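Tol-Pal system protein TolB (Acinetobacter baumannii, PDB 7MX5) probably works as the periplasmic component of the Tol-Pal system, which supports outer membrane invagination during cell division and keeps the outer membrane intact. Local coordinates at residues A[262-267]-A[348-353]; A[271-276]-A[307-312]; A[219-222]-A[227-230]. All blocks are in the same frame, centred on the assembly; numbering follows the deposited sequence.

Overall arrangement
The three contacts spread over four successive blades of the beta-propeller, those beginning at strands 215-221, 263-265, 304-309 and 352-353. Interaction 3 is the hairpin that opens the blade of strands 215-221 to 249-252. Interaction 1 starts on the next blade, at strand 263-265, and reaches the entry of strand 352-353 two blades on, while interaction 2 joins strand 271-276 to the blade in between. Interactions 1 and 2 lie about 5 Å apart between centres and share a sheet, in which Arg264 O probably accepts a hydrogen bond from Ile273 N (2.9 Å). Interaction 3 lies about 11 Å from interaction 1 and 12 Å from interaction 2. Tyr265 packs against Ser222, and Phe272 CG meets Leu229 CD1 at 3.5 Å.

Interaction 1: A[262-267]-A[348-353]; sequences EARYTP and DESPSF
Arg264, in strand 263-265, faces Ser350, in the loop leading into strand 352-353, across a gap of 10.4 Å between Arg264 CA and Ser350 CA, and no backbone hydrogen bond joins the two segments. The arginine side chain spans the gap. Its chain bends at the second torsion (chi2 -103°) and is extended at the third, carrying the guanidinium to the serine. Ser350 OG comes in over one face of that flat group, 3.2 Å above its plane and offset toward the rim. At 3.3 Å, Arg264 NH2 and Ser350 OG are close, but the angle is too poor for a hydrogen bond, and they meet by plain van der Waals contact. Ser350 CB approaches Arg264 NH2 equally closely. Both segments lie at the first strands of propeller blades, with the blade that begins at strand 304-309 between them, so the contact bridges two blades that are not sequential neighbours. Ser350 OG is instead held by a hydrogen bond to Arg306 O of that middle blade. The side chain of Arg306 forms salt bridges with Glu262 and Asp348, and its positive charge probably eases the proximity of these two carboxylates, whose Glu262 OE2 and Asp348 OD2 stand 6.4 Å apart.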
loop_
_atom_site.group_PDB
_atom_site.type_symbol
_atom_site.label_atom_id
_atom_site.label_comp_id
_atom_site.label_asym_id
_atom_site.label_seq_id
_atom_site.Cartn_x
_atom_site.Cartn_y
_atom_site.Cartn_z
ATOM N N GLU A 262 -6.173 -1.119 -17.916
ATOM C CA GLU A 262 -6.234 -0.137 -16.843
ATOM C C GLU A 262 -5.104 0.864 -17.031
ATOM O O GLU A 262 -3.974 0.478 -17.338
ATOM C CB GLU A 262 -6.123 -0.792 -15.455
ATOM C CG GLU A 262 -6.998 -2.022 -15.253
ATOM C CD GLU A 262 -6.300 -3.306 -15.659
ATOM O OE1 GLU A 262 -5.117 -3.242 -16.056
ATOM O OE2 GLU A 262 -6.938 -4.377 -15.586
ATOM N N ALA A 263 -5.413 2.144 -16.844
ATOM C CA ALA A 263 -4.447 3.220 -17.012
ATOM C C ALA A 263 -4.049 3.784 -15.655
ATOM O O ALA A 263 -4.899 3.983 -14.782
ATOM C CB ALA A 263 -5.015 4.333 -17.896
ATOM N N ARG A 264 -2.753 4.039 -15.482
ATOM C CA ARG A 264 -2.208 4.559 -14.232
ATOM C C ARG A 264 -1.245 5.693 -14.546
ATOM O O ARG A 264 -0.291 5.505 -15.308
ATOM C CB ARG A 264 -1.498 3.458 -13.438
ATOM C CG ARG A 264 -2.363 2.243 -13.142
ATOM C CD ARG A 264 -2.850 2.256 -11.704
ATOM N NE ARG A 264 -3.831 1.207 -11.450
ATOM C CZ ARG A 264 -3.889 0.489 -10.336
ATOM N NH1 ARG A 264 -3.028 0.673 -9.349
ATOM N NH2 ARG A 264 -4.836 -0.436 -10.210
ATOM N N TYR A 265 -1.488 6.859 -13.951
ATOM C CA TYR A 265 -0.649 8.024 -14.197
ATOM C C TYR A 265 0.769 7.801 -13.687
ATOM O O TYR A 265 0.983 7.153 -12.658
ATOM C CB TYR A 265 -1.232 9.260 -13.512
ATOM C CG TYR A 265 -2.436 9.869 -14.188
ATOM C CD1 TYR A 265 -2.292 10.713 -15.281
ATOM C CD2 TYR A 265 -3.716 9.628 -13.711
ATOM C CE1 TYR A 265 -3.394 11.281 -15.894
ATOM C CE2 TYR A 265 -4.822 10.196 -14.310
ATOM C CZ TYR A 265 -4.656 11.023 -15.399
ATOM O OH TYR A 265 -5.759 11.585 -16.000
ATOM N N THR A 266 1.740 8.352 -14.410
ATOM C CA THR A 266 3.080 8.451 -13.852
ATOM C C THR A 266 3.122 9.587 -12.831
ATOM O O THR A 266 2.470 10.617 -13.025
ATOM C CB THR A 266 4.111 8.699 -14.954
ATOM O OG1 THR A 266 3.721 9.839 -15.729
ATOM C CG2 THR A 266 4.223 7.486 -15.867
ATOM N N PRO A 267 3.873 9.431 -11.736
ATOM C CA PRO A 267 3.841 10.448 -10.671
ATOM C C PRO A 267 4.347 11.817 -11.099
ATOM O O PRO A 267 4.133 12.787 -10.361
ATOM C CB PRO A 267 4.731 9.844 -9.575
ATOM C CG PRO A 267 5.583 8.844 -10.277
ATOM C CD PRO A 267 4.752 8.299 -11.398
ATOM N N ASP A 348 -4.746 -12.294 -11.375
ATOM C CA ASP A 348 -4.312 -11.319 -12.373
ATOM C C ASP A 348 -4.911 -9.970 -11.982
ATOM O O ASP A 348 -5.923 -9.513 -12.520
ATOM C CB ASP A 348 -4.735 -11.756 -13.770
ATOM C CG ASP A 348 -4.385 -10.737 -14.835
ATOM O OD1 ASP A 348 -3.312 -10.109 -14.730
ATOM O OD2 ASP A 348 -5.181 -10.569 -15.783
ATOM N N GLU A 349 -4.268 -9.328 -11.008
ATOM C CA GLU A 349 -4.799 -8.127 -10.383
ATOM C C GLU A 349 -3.656 -7.171 -10.074
ATOM O O GLU A 349 -2.528 -7.593 -9.806
ATOM C CB GLU A 349 -5.576 -8.475 -9.106
ATOM C CG GLU A 349 -6.426 -7.353 -8.541
ATOM C CD GLU A 349 -7.643 -7.876 -7.801
ATOM O OE1 GLU A 349 -8.598 -8.329 -8.468
ATOM O OE2 GLU A 349 -7.640 -7.848 -6.554
ATOM N N SER A 350 -3.963 -5.881 -10.101
ATOM C CA SER A 350 -2.929 -4.862 -9.966
ATOM C C SER A 350 -2.345 -4.861 -8.556
ATOM O O SER A 350 -3.100 -4.918 -7.577
ATOM C CB SER A 350 -3.502 -3.485 -10.292
ATOM O OG SER A 350 -2.500 -2.625 -10.806
ATOM N N PRO A 351 -1.029 -4.802 -8.410
ATOM C CA PRO A 351 -0.423 -4.564 -7.098
ATOM C C PRO A 351 -0.462 -3.072 -6.779
ATOM O O PRO A 351 -0.978 -2.260 -7.545
ATOM C CB PRO A 351 1.016 -5.071 -7.263
ATOM C CG PRO A 351 1.166 -5.477 -8.718
ATOM C CD PRO A 351 -0.018 -4.960 -9.466
ATOM N N SER A 352 0.097 -2.717 -5.624
ATOM C CA SER A 352 0.103 -1.326 -5.192
ATOM C C SER A 352 1.357 -1.052 -4.377
ATOM O O SER A 352 1.633 -1.759 -3.402
ATOM C CB SER A 352 -1.150 -0.997 -4.372
ATOM O OG SER A 352 -1.414 0.395 -4.379
ATOM N N PHE A 353 2.102 -0.028 -4.778
ATOM C CA PHE A 353 3.325 0.354 -4.090
ATOM C C PHE A 353 3.014 1.107 -2.803
ATOM O O PHE A 353 2.045 1.867 -2.719
ATOM C CB PHE A 353 4.193 1.233 -4.991
ATOM C CG PHE A 353 5.269 0.483 -5.724
ATOM C CD1 PHE A 353 6.285 -0.155 -5.032
ATOM C CD2 PHE A 353 5.272 0.431 -7.108
ATOM C CE1 PHE A 353 7.280 -0.839 -5.708
ATOM C CE2 PHE A 353 6.264 -0.249 -7.789
ATOM C CZ PHE A 353 7.269 -0.886 -7.088
#

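Interaction 2: A[271-276]-A[307-312]; sequences AFIFTS and GTLSAD
Ile273 and Leu309 reach toward each other tip to tip, from two strands that run antiparallel (166°) but approach no closer than 7.2 Å between the axes of their short segments. The strands meet through the Ile273 and Leu309 side chains and the Gly307 backbone, and no hydrogen bond crosses between the segments. The tight part is the isoleucine. Its CG1 branch is placed between the backbone N and the carbonyl carbon (chi1 70°), which directs the longer arm at the opposing strand. There Ile273 CD1 rests on bare main chain, 3.5 Å from Gly307 C, an approach made possible because the glycine carries no side chain. The other half of the contact is purely apolar: Leu309 CD2 lies 3.6 Å from Ile273 CG1 and 3.7 Å from Ile273 CD1, while Leu309 CD1 stays more distant. Beyond Leu309 the second segment no longer touches strand 271-276. The chain turns off through Ser310 toward Ala311 and Asp312, which are exposed, and this turn is organised from within: Ser310 OG donates to Asp312 OD1 at 2.7 Å, meeting the carboxylate oxygen from above its plane. Backbone N-H groups of Gly313 and Lys315 also bond to Ser310 OG, pinning the tight turn between the first two strands of the blade. The contact thus joins the second strand of one propeller blade to the first strand of the next. Thr275 OG1 adds a hydrogen bond to Arg306 N, and Leu297 packs on Ile273; within its own sheet, strand 271-276 lies between strands 263-265 and 283-288, and Thr308 pairs with Ala317 of strand 315-320.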
loop_
_atom_site.group_PDB
_atom_site.type_symbol
_atom_site.label_atom_id
_atom_site.label_comp_id
_atom_site.label_asym_id
_atom_site.label_seq_id
_atom_site.Cartn_x
_atom_site.Cartn_y
_atom_site.Cartn_z
ATOM N N ALA A 271 2.925 11.324 -18.231
ATOM C CA ALA A 271 2.462 10.180 -19.003
ATOM C C ALA A 271 1.607 9.289 -18.114
ATOM O O ALA A 271 1.385 9.575 -16.935
ATOM C CB ALA A 271 3.649 9.407 -19.584
ATOM N N PHE A 272 1.118 8.199 -18.703
ATOM C CA PHE A 272 0.484 7.122 -17.959
ATOM C C PHE A 272 0.823 5.800 -18.631
ATOM O O PHE A 272 1.149 5.748 -19.819
ATOM C CB PHE A 272 -1.042 7.309 -17.851
ATOM C CG PHE A 272 -1.786 7.131 -19.151
ATOM C CD1 PHE A 272 -2.209 5.875 -19.564
ATOM C CD2 PHE A 272 -2.099 8.225 -19.939
ATOM C CE1 PHE A 272 -2.900 5.714 -20.750
ATOM C CE2 PHE A 272 -2.795 8.069 -21.122
ATOM C CZ PHE A 272 -3.194 6.814 -21.529
ATOM N N ILE A 273 0.748 4.725 -17.852
ATOM C CA ILE A 273 1.015 3.385 -18.350
ATOM C C ILE A 273 -0.299 2.618 -18.421
ATOM O O ILE A 273 -1.285 2.953 -17.758
ATOM C CB ILE A 273 2.048 2.635 -17.485
ATOM C CG1 ILE A 273 1.455 2.289 -16.119
ATOM C CG2 ILE A 273 3.314 3.465 -17.328
ATOM C CD1 ILE A 273 2.276 1.288 -15.339
ATOM N N PHE A 274 -0.303 1.570 -19.242
ATOM C CA PHE A 274 -1.516 0.797 -19.470
ATOM C C PHE A 274 -1.148 -0.541 -20.093
ATOM O O PHE A 274 -0.064 -0.710 -20.658
ATOM C CB PHE A 274 -2.507 1.554 -20.365
ATOM C CG PHE A 274 -1.994 1.813 -21.754
ATOM C CD1 PHE A 274 -1.035 2.787 -21.988
ATOM C CD2 PHE A 274 -2.468 1.076 -22.826
ATOM C CE1 PHE A 274 -0.563 3.023 -23.263
ATOM C CE2 PHE A 274 -1.998 1.306 -24.102
ATOM C CZ PHE A 274 -1.043 2.282 -24.321
ATOM N N THR A 275 -2.075 -1.489 -19.981
ATOM C CA THR A 275 -1.921 -2.812 -20.569
ATOM C C THR A 275 -2.527 -2.829 -21.966
ATOM O O THR A 275 -3.547 -2.180 -22.220
ATOM C CB THR A 275 -2.588 -3.871 -19.689
ATOM O OG1 THR A 275 -1.979 -3.866 -18.391
ATOM C CG2 THR A 275 -2.454 -5.257 -20.304
ATOM N N SER A 276 -1.895 -3.571 -22.872
ATOM C CA SER A 276 -2.304 -3.552 -24.267
ATOM C C SER A 276 -2.033 -4.902 -24.913
ATOM O O SER A 276 -1.009 -5.534 -24.641
ATOM C CB SER A 276 -1.562 -2.453 -25.027
ATOM O OG SER A 276 -1.916 -2.484 -26.397
ATOM N N GLY A 307 0.233 -2.856 -14.454
ATOM C CA GLY A 307 1.354 -2.138 -13.886
ATOM C C GLY A 307 0.919 -0.938 -13.065
ATOM O O GLY A 307 -0.088 -0.288 -13.344
ATOM N N THR A 308 1.701 -0.650 -12.027
ATOM C CA THR A 308 1.498 0.530 -11.202
ATOM C C THR A 308 2.852 1.165 -10.916
ATOM O O THR A 308 3.883 0.490 -10.911
ATOM C CB THR A 308 0.772 0.197 -9.888
ATOM O OG1 THR A 308 0.584 1.395 -9.124
ATOM C CG2 THR A 308 1.569 -0.805 -9.070
ATOM N N LEU A 309 2.838 2.474 -10.684
ATOM C CA LEU A 309 4.057 3.259 -10.553
ATOM C C LEU A 309 4.405 3.484 -9.088
ATOM O O LEU A 309 3.523 3.709 -8.255
ATOM C CB LEU A 309 3.912 4.613 -11.254
ATOM C CG LEU A 309 3.931 4.640 -12.783
ATOM C CD1 LEU A 309 4.940 3.645 -13.334
ATOM C CD2 LEU A 309 2.544 4.375 -13.344
ATOM N N SER A 310 5.698 3.425 -8.783
ATOM C CA SER A 310 6.171 3.842 -7.473
ATOM C C SER A 310 6.117 5.361 -7.363
ATOM O O SER A 310 6.188 6.081 -8.363
ATOM C CB SER A 310 7.596 3.342 -7.232
ATOM O OG SER A 310 8.515 3.968 -8.111
ATOM N N ALA A 311 5.978 5.847 -6.127
ATOM C CA ALA A 311 5.856 7.285 -5.909
ATOM C C ALA A 311 7.081 8.031 -6.425
ATOM O O ALA A 311 6.965 9.148 -6.944
ATOM C CB ALA A 311 5.634 7.576 -4.424
ATOM N N ASP A 312 8.265 7.426 -6.295
ATOM C CA ASP A 312 9.475 8.049 -6.818
ATOM C C ASP A 312 9.485 8.075 -8.341
ATOM O O ASP A 312 10.111 8.956 -8.942
ATOM C CB ASP A 312 10.710 7.322 -6.281
ATOM C CG ASP A 312 10.718 5.842 -6.632
ATOM O OD1 ASP A 312 10.717 5.501 -7.832
ATOM O OD2 ASP A 312 10.728 5.013 -5.698
#

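Interaction 3: A[219-222]-A[227-230]; sequences PSFS and SMLF
The Phe221 ring is met at a slant by Met228, neither squarely over a face nor at an edge. Met228 SD lies 4.6 Å from the centroid of the Phe221 ring, with its direction 39° off the ring normal, an oblique Met-aromatic contact. Met228 CB touches the near side of the same ring at 3.8 Å from Phe221 CD1. With Met228 CG anti to the backbone N (chi1 166°), the methionine chain runs out beside the ring and passes toward Pro219, whose CB it also meets through the sulfur. Phe221 and Met228 are a non-hydrogen-bonded antiparallel pair, and their side chains occupy one face of the sheet. Ser220 and Leu229, the adjoining hydrogen-bonded pair, project from the other face. Between them the backbone is gripped twice: Leu229 N donates to Ser220 O at 2.7 Å, and Ser220 N returns a more bent bond to Leu229 O at 3.0 Å. Ser220 O also takes a CA-H contact from Met228. A third bond, from Ser222 N to Ser227 O at 2.8 Å, closes the ladder beside the connecting turn; its N-H...O angle is 169°. The arrangement is a beta hairpin, the first two strands of a propeller blade. Around it, Phe221 packs on Leu198 and Met228 on Ile196, both of strand 195-200 in the preceding blade. On the opposite face Leu229 touches Ala263 and Tyr265 of strand 263-265 in the following blade, and strand 239-244 continues the sheet through Met243, bonded to Met228, and Tyr241, bonded to Phe230.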
loop_
_atom_site.group_PDB
_atom_site.type_symbol
_atom_site.label_atom_id
_atom_site.label_comp_id
_atom_site.label_asym_id
_atom_site.label_seq_id
_atom_site.Cartn_x
_atom_site.Cartn_y
_atom_site.Cartn_z
ATOM N N PRO A 219 -10.398 3.408 -12.074
ATOM C CA PRO A 219 -10.067 4.835 -12.033
ATOM C C PRO A 219 -8.644 5.075 -11.553
ATOM O O PRO A 219 -8.048 4.262 -10.843
ATOM C CB PRO A 219 -11.086 5.413 -11.043
ATOM C CG PRO A 219 -11.533 4.264 -10.210
ATOM C CD PRO A 219 -11.221 2.984 -10.927
ATOM N N SER A 220 -8.102 6.217 -11.968
ATOM C CA SER A 220 -6.773 6.649 -11.564
ATOM C C SER A 220 -6.708 8.161 -11.714
ATOM O O SER A 220 -7.175 8.706 -12.717
ATOM C CB SER A 220 -5.679 5.976 -12.400
ATOM O OG SER A 220 -4.395 6.462 -12.045
ATOM N N PHE A 221 -6.128 8.828 -10.722
ATOM C CA PHE A 221 -6.196 10.279 -10.616
ATOM C C PHE A 221 -4.859 10.920 -10.960
ATOM O O PHE A 221 -3.794 10.388 -10.626
ATOM C CB PHE A 221 -6.631 10.694 -9.212
ATOM C CG PHE A 221 -8.078 10.431 -8.937
ATOM C CD1 PHE A 221 -9.056 11.271 -9.443
ATOM C CD2 PHE A 221 -8.465 9.329 -8.193
ATOM C CE1 PHE A 221 -10.391 11.027 -9.200
ATOM C CE2 PHE A 221 -9.797 9.082 -7.948
ATOM C CZ PHE A 221 -10.762 9.932 -8.452
ATOM N N SER A 222 -4.931 12.065 -11.633
ATOM C CA SER A 222 -3.738 12.799 -12.018
ATOM C C SER A 222 -3.014 13.328 -10.781
ATOM O O SER A 222 -3.652 13.696 -9.790
ATOM C CB SER A 222 -4.108 13.963 -12.931
ATOM O OG SER A 222 -3.631 13.764 -14.247
ATOM N N SER A 227 -7.304 15.743 -13.268
ATOM C CA SER A 227 -7.808 14.809 -14.262
ATOM C C SER A 227 -7.899 13.411 -13.668
ATOM O O SER A 227 -7.300 13.108 -12.633
ATOM C CB SER A 227 -6.923 14.792 -15.515
ATOM O OG SER A 227 -6.756 16.100 -16.035
ATOM N N MET A 228 -8.662 12.557 -14.349
ATOM C CA MET A 228 -8.836 11.169 -13.950
ATOM C C MET A 228 -8.915 10.296 -15.194
ATOM O O MET A 228 -9.604 10.638 -16.158
ATOM C CB MET A 228 -10.101 10.983 -13.101
ATOM C CG MET A 228 -10.536 9.533 -12.941
ATOM S SD MET A 228 -12.213 9.359 -12.305
ATOM C CE MET A 228 -13.095 9.022 -13.828
ATOM N N LEU A 229 -8.200 9.176 -15.169
ATOM C CA LEU A 229 -8.280 8.178 -16.222
ATOM C C LEU A 229 -9.230 7.060 -15.811
ATOM O O LEU A 229 -9.385 6.758 -14.625
ATOM C CB LEU A 229 -6.902 7.591 -16.537
ATOM C CG LEU A 229 -5.906 8.492 -17.267
ATOM C CD1 LEU A 229 -4.493 7.975 -17.069
ATOM C CD2 LEU A 229 -6.241 8.593 -18.745
ATOM N N PHE A 230 -9.867 6.449 -16.806
ATOM C CA PHE A 230 -10.764 5.332 -16.550
ATOM C C PHE A 230 -10.912 4.515 -17.823
ATOM O O PHE A 230 -10.663 5.000 -18.930
ATOM C CB PHE A 230 -12.133 5.804 -16.041
ATOM C CG PHE A 230 -12.888 6.669 -17.012
ATOM C CD1 PHE A 230 -12.565 8.008 -17.170
ATOM C CD2 PHE A 230 -13.932 6.147 -17.757
ATOM C CE1 PHE A 230 -13.265 8.805 -18.057
ATOM C CE2 PHE A 230 -14.635 6.939 -18.646
ATOM C CZ PHE A 230 -14.302 8.270 -18.795
#